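Local coordinates for Lmo0181 protein (Listeria monocytogenes serovar 1/2a, PDB 5F7V) that binds the cyclic glucan cycloalternan as the extracellular substrate-binding lipoprotein of a probable ABC transporter, at residues E145-E157 and D266-T278. Numbering follows the deposited sequence. Where two conformers were deposited one is given.
Sequences EYPTADWTWKDEE and DVQVEAGNTQKAT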
loop_
_atom_site.group_PDB
_atom_site.type_symbol
_atom_site.label_atom_id
_atom_site.label_comp_id
_atom_site.label_asym_id
_atom_site.label_seq_id
_atom_site.Cartn_x
_atom_site.Cartn_y
_atom_site.Cartn_z
ATOM N N GLU A 145 3.605 -2.054 -28.192
ATOM C CA GLU A 145 4.817 -1.602 -27.495
ATOM C C GLU A 145 4.578 -1.497 -25.981
ATOM O O GLU A 145 3.505 -1.144 -25.522
ATOM C CB GLU A 145 5.245 -0.245 -28.040
ATOM C CG GLU A 145 5.573 -0.269 -29.529
ATOM C CD GLU A 145 6.676 -1.214 -29.941
ATOM O OE1 GLU A 145 7.617 -1.479 -29.153
ATOM O OE2 GLU A 145 6.670 -1.730 -31.091
ATOM N N TYR A 146 5.607 -1.816 -25.206
ATOM C CA TYR A 146 5.529 -1.843 -23.750
ATOM C C TYR A 146 5.267 -0.454 -23.165
ATOM O O TYR A 146 5.633 0.583 -23.712
ATOM C CB TYR A 146 6.843 -2.381 -23.151
ATOM C CG TYR A 146 7.258 -3.753 -23.630
ATOM C CD1 TYR A 146 6.354 -4.731 -24.031
ATOM C CD2 TYR A 146 8.603 -4.100 -23.651
ATOM C CE1 TYR A 146 6.784 -5.982 -24.436
ATOM C CE2 TYR A 146 9.026 -5.341 -24.058
ATOM C CZ TYR A 146 8.127 -6.306 -24.468
ATOM O OH TYR A 146 8.532 -7.541 -24.908
ATOM N N PRO A 147 4.658 -0.411 -21.973
ATOM C CA PRO A 147 4.552 0.875 -21.275
ATOM C C PRO A 147 5.874 1.616 -21.112
ATOM O O PRO A 147 6.877 0.989 -20.814
ATOM C CB PRO A 147 4.048 0.444 -19.900
ATOM C CG PRO A 147 3.300 -0.840 -20.126
ATOM C CD PRO A 147 4.135 -1.540 -21.180
ATOM N N THR A 148 5.825 2.938 -21.208
ATOM C CA THR A 148 6.976 3.786 -20.975
ATOM C C THR A 148 6.616 4.719 -19.837
ATOM O O THR A 148 5.463 4.967 -19.489
ATOM C CB THR A 148 7.385 4.638 -22.195
ATOM O OG1 THR A 148 6.518 5.777 -22.253
ATOM C CG2 THR A 148 7.324 3.835 -23.488
ATOM N N ALA A 149 7.654 5.312 -19.272
ATOM C CA ALA A 149 7.558 6.234 -18.170
ATOM C C ALA A 149 6.995 7.579 -18.636
ATOM O O ALA A 149 6.649 8.406 -17.786
ATOM C CB ALA A 149 8.941 6.439 -17.539
ATOM N N ASP A 150 6.864 7.802 -19.931
ATOM C CA ASP A 150 6.216 9.048 -20.346
ATOM C C ASP A 150 4.896 8.856 -21.032
ATOM O O ASP A 150 4.338 9.820 -21.551
ATOM C CB ASP A 150 7.192 9.907 -21.092
ATOM C CG ASP A 150 8.188 10.537 -20.106
ATOM O OD1 ASP A 150 7.951 11.373 -19.155
ATOM O OD2 ASP A 150 9.324 10.129 -20.302
ATOM N N TRP A 151 4.347 7.649 -20.922
ATOM C CA TRP A 151 2.944 7.507 -21.247
ATOM C C TRP A 151 2.083 8.441 -20.398
ATOM O O TRP A 151 2.386 8.691 -19.239
ATOM C CB TRP A 151 2.555 6.080 -20.933
ATOM C CG TRP A 151 2.737 5.058 -22.031
ATOM C CD1 TRP A 151 3.394 5.176 -23.211
ATOM C CD2 TRP A 151 2.140 3.753 -22.016
ATOM N NE1 TRP A 151 3.234 4.017 -23.946
ATOM C CE2 TRP A 151 2.479 3.138 -23.228
ATOM C CE3 TRP A 151 1.336 3.061 -21.094
ATOM C CZ2 TRP A 151 2.018 1.834 -23.539
ATOM C CZ3 TRP A 151 0.901 1.739 -21.411
ATOM C CH2 TRP A 151 1.255 1.203 -22.612
ATOM N N THR A 152 0.979 8.867 -21.000
ATOM C CA THR A 152 -0.130 9.434 -20.256
ATOM C C THR A 152 -1.291 8.452 -20.308
ATOM O O THR A 152 -1.234 7.413 -20.978
ATOM C CB THR A 152 -0.531 10.842 -20.746
ATOM O OG1 THR A 152 -1.038 10.769 -22.090
ATOM C CG2 THR A 152 0.620 11.814 -20.635
ATOM N N TRP A 153 -2.378 8.777 -19.605
ATOM C CA TRP A 153 -3.549 7.874 -19.607
ATOM C C TRP A 153 -3.945 7.439 -20.997
ATOM O O TRP A 153 -4.261 6.253 -21.209
ATOM C CB TRP A 153 -4.775 8.539 -19.002
ATOM C CG TRP A 153 -4.686 8.836 -17.536
ATOM C CD1 TRP A 153 -3.797 8.370 -16.588
ATOM C CD2 TRP A 153 -5.623 9.657 -16.843
ATOM N NE1 TRP A 153 -4.132 8.898 -15.356
ATOM C CE2 TRP A 153 -5.236 9.697 -15.479
ATOM C CE3 TRP A 153 -6.724 10.408 -17.261
ATOM C CZ2 TRP A 153 -5.957 10.440 -14.530
ATOM C CZ3 TRP A 153 -7.404 11.176 -16.315
ATOM C CH2 TRP A 153 -7.026 11.157 -14.992
ATOM N N LYS A 154 -3.908 8.322 -21.986
ATOM C CA LYS A 154 -4.392 7.955 -23.297
ATOM C C LYS A 154 -3.542 6.856 -23.934
ATOM O O LYS A 154 -4.070 6.026 -24.668
ATOM C CB LYS A 154 -4.440 9.150 -24.234
ATOM C CG LYS A 154 -3.094 9.748 -24.589
ATOM C CD LYS A 154 -3.217 11.047 -25.369
ATOM C CE LYS A 154 -3.723 12.223 -24.573
ATOM N NZ LYS A 154 -2.782 12.695 -23.509
ATOM N N ASP A 155 -2.247 6.805 -23.646
ATOM C CA ASP A 155 -1.401 5.719 -24.177
ATOM C C ASP A 155 -1.753 4.398 -23.535
ATOM O O ASP A 155 -1.819 3.355 -24.211
ATOM C CB ASP A 155 0.070 6.010 -23.933
ATOM C CG ASP A 155 0.492 7.307 -24.548
ATOM O OD1 ASP A 155 0.515 7.364 -25.788
ATOM O OD2 ASP A 155 0.818 8.268 -23.831
ATOM N N GLU A 156 -1.998 4.373 -22.243
ATOM C CA GLU A 156 -2.393 3.120 -21.640
ATOM C C GLU A 156 -3.802 2.710 -22.040
ATOM O O GLU A 156 -4.085 1.507 -22.162
ATOM C CB GLU A 156 -2.281 3.211 -20.132
ATOM C CG GLU A 156 -2.925 2.022 -19.495
ATOM C CD GLU A 156 -2.624 1.976 -18.018
ATOM O OE1 GLU A 156 -1.826 2.790 -17.433
ATOM O OE2 GLU A 156 -3.297 1.080 -17.467
ATOM N N GLU A 157 -4.706 3.660 -22.257
ATOM C CA GLU A 157 -6.033 3.279 -22.704
ATOM C C GLU A 157 -5.978 2.694 -24.103
ATOM O O GLU A 157 -6.671 1.709 -24.372
ATOM C CB GLU A 157 -6.961 4.491 -22.688
ATOM C CG GLU A 157 -7.328 5.007 -21.282
ATOM C CD GLU A 157 -8.028 6.359 -21.229
ATOM O OE1 GLU A 157 -8.471 6.812 -22.296
ATOM O OE2 GLU A 157 -8.266 6.982 -20.146
ATOM N N ASP A 266 7.239 -7.426 -16.706
ATOM C CA ASP A 266 8.111 -6.339 -16.258
ATOM C C ASP A 266 7.230 -5.242 -15.668
ATOM O O ASP A 266 6.022 -5.423 -15.488
ATOM C CB ASP A 266 9.032 -5.876 -17.403
ATOM C CG ASP A 266 10.362 -5.258 -16.961
ATOM O OD1 ASP A 266 10.551 -4.928 -15.766
ATOM O OD2 ASP A 266 11.216 -5.139 -17.888
ATOM N N VAL A 267 7.855 -4.153 -15.262
ATOM C CA VAL A 267 7.148 -3.067 -14.576
ATOM C C VAL A 267 7.522 -1.718 -15.123
ATOM O O VAL A 267 8.606 -1.543 -15.714
ATOM C CB VAL A 267 7.402 -3.097 -13.056
ATOM C CG1 VAL A 267 6.985 -4.421 -12.446
ATOM C CG2 VAL A 267 8.831 -2.770 -12.710
ATOM N N GLN A 268 6.657 -0.743 -14.938
ATOM C CA GLN A 268 6.862 0.636 -15.370
ATOM C C GLN A 268 6.236 1.622 -14.400
ATOM O O GLN A 268 5.303 1.304 -13.699
ATOM C CB GLN A 268 6.284 0.838 -16.790
ATOM C CG GLN A 268 6.623 2.161 -17.466
ATOM C CD GLN A 268 8.104 2.400 -17.500
ATOM O OE1 GLN A 268 8.662 3.025 -16.614
ATOM N NE2 GLN A 268 8.757 1.893 -18.554
ATOM N N VAL A 269 6.806 2.823 -14.363
ATOM C CA VAL A 269 6.160 3.945 -13.661
ATOM C C VAL A 269 4.773 4.174 -14.191
ATOM O O VAL A 269 4.577 4.164 -15.404
ATOM C CB VAL A 269 6.991 5.228 -13.834
ATOM C CG1 VAL A 269 6.359 6.392 -13.057
ATOM C CG2 VAL A 269 8.439 5.043 -13.410
ATOM N N GLU A 270 3.793 4.336 -13.303
ATOM C CA GLU A 270 2.417 4.554 -13.772
ATOM C C GLU A 270 2.248 5.857 -14.556
ATOM O O GLU A 270 2.855 6.887 -14.202
ATOM C CB GLU A 270 1.470 4.551 -12.600
ATOM C CG GLU A 270 1.406 3.226 -11.859
ATOM C CD GLU A 270 0.269 3.324 -10.857
ATOM O OE1 GLU A 270 0.469 3.921 -9.793
ATOM O OE2 GLU A 270 -0.839 2.796 -11.097
ATOM N N ALA A 271 1.384 5.798 -15.550
ATOM C CA ALA A 271 1.045 6.994 -16.337
ATOM C C ALA A 271 0.139 7.962 -15.586
ATOM O O ALA A 271 -0.766 7.546 -14.888
ATOM C CB ALA A 271 0.372 6.560 -17.628
ATOM N N GLY A 272 0.346 9.256 -15.758
ATOM C CA GLY A 272 -0.573 10.282 -15.279
ATOM C C GLY A 272 -1.252 10.971 -16.428
ATOM O O GLY A 272 -1.245 10.508 -17.554
ATOM N N ASN A 273 -1.833 12.111 -16.113
ATOM C CA ASN A 273 -2.526 12.924 -17.115
ATOM C C ASN A 273 -1.951 14.312 -17.127
ATOM O O ASN A 273 -1.027 14.551 -17.921
ATOM C CB ASN A 273 -4.042 12.881 -16.976
ATOM C CG ASN A 273 -4.725 13.278 -18.275
ATOM O OD1 ASN A 273 -4.253 12.936 -19.367
ATOM N ND2 ASN A 273 -5.809 13.993 -18.192
ATOM N N THR A 274 -2.425 15.211 -16.286
ATOM C CA THR A 274 -1.751 16.511 -16.206
ATOM C C THR A 274 -0.409 16.425 -15.495
ATOM O O THR A 274 0.447 17.317 -15.658
ATOM C CB THR A 274 -2.633 17.518 -15.473
ATOM O OG1 THR A 274 -2.843 17.089 -14.124
ATOM C CG2 THR A 274 -3.955 17.755 -16.218
ATOM N N GLN A 275 -0.232 15.393 -14.674
ATOM C CA GLN A 275 1.056 15.196 -13.998
ATOM C C GLN A 275 1.150 13.776 -13.543
ATOM O O GLN A 275 0.159 13.058 -13.478
ATOM C CB GLN A 275 1.220 16.136 -12.808
ATOM C CG GLN A 275 0.085 16.053 -11.786
ATOM C CD GLN A 275 0.050 17.211 -10.790
ATOM O OE1 GLN A 275 0.608 18.301 -11.038
ATOM N NE2 GLN A 275 -0.603 17.000 -9.691
ATOM N N LYS A 276 2.378 13.366 -13.272
ATOM C CA LYS A 276 2.618 12.082 -12.660
ATOM C C LYS A 276 2.257 12.135 -11.189
ATOM O O LYS A 276 2.440 13.173 -10.531
ATOM C CB LYS A 276 4.092 11.708 -12.828
ATOM C CG LYS A 276 4.498 11.699 -14.298
ATOM C CD LYS A 276 5.956 11.378 -14.543
ATOM C CE LYS A 276 6.331 11.415 -16.007
ATOM N NZ LYS A 276 7.789 11.306 -16.238
ATOM N N ALA A 277 1.743 11.021 -10.681
ATOM C CA ALA A 277 1.506 10.882 -9.246
ATOM C C ALA A 277 1.529 9.404 -8.914
ATOM O O ALA A 277 0.843 8.604 -9.578
ATOM C CB ALA A 277 0.190 11.518 -8.836
ATOM N N THR A 278 2.327 9.078 -7.908
ATOM C CA THR A 278 2.527 7.677 -7.531
ATOM C C THR A 278 2.273 7.522 -6.044
ATOM O O THR A 278 2.357 8.447 -5.217
ATOM C CB THR A 278 3.947 7.263 -7.859
ATOM O OG1 THR A 278 4.838 8.151 -7.184
ATOM C CG2 THR A 278 4.145 7.304 -9.393
HETATM O O HOH W 1 3.265 3.757 -17.852
HETATM O O HOH W 2 4.433 8.504 -15.780
HETATM O O HOH W 3 2.656 10.354 -17.145
HETATM O O HOH W 4 -4.208 14.309 -21.811
HETATM O O HOH W 5 -4.197 11.116 -21.434
HETATM O O HOH W 6 0.768 3.023 -16.609
#
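At the start of helix 153-163, Trp-153 and Thr-152 lie against the loop that runs on from strand 265-268. Asn-273 lays its CB over the centre of the six-membered ring of Trp-153, a CH-pi contact 3.5 Å from the centroid; with CG anti to the backbone N (chi1 -159°) the amide reaches over the ring, and its plane lies 9° from that of the indole. ND2 of that amide is hydrogen-bonded to Asn-189 OD1, and the indole NE1 to Gln-188 OE1. In the first turn of the helix, whose amides lack acceptors within the helix itself, Trp-153 N donates to Gly-272 O (2.9 Å). Thr-152 is the N-cap, and its own N is held by Asp-155 OD2 at 2.9 Å. Both segments belong to one lobe of the periplasmic-binding-protein fold, in which two lobes enclose the ligand; the side chain of Glu-156 is about 13 Å from a bound glucose unit. The small Ala-271 fits where the backbones come close: its CB lies 3.3 Å from Trp-151 O and also packs on Trp-151 CB, while water bridges Trp-151 O to Gly-272 N. Farther along, Gln-268 bends at chi2 (54°) against the start of the type I turn Thr-148 to Trp-151: NE2 donates to Pro-147 O at 3.1 Å from above the carbonyl plane, and OE1 turns back to Val-269 N. At the exposed Asp-150, the long, extended chain of Lys-276 carries NZ to a salt bridge with OD1 (2.9 Å).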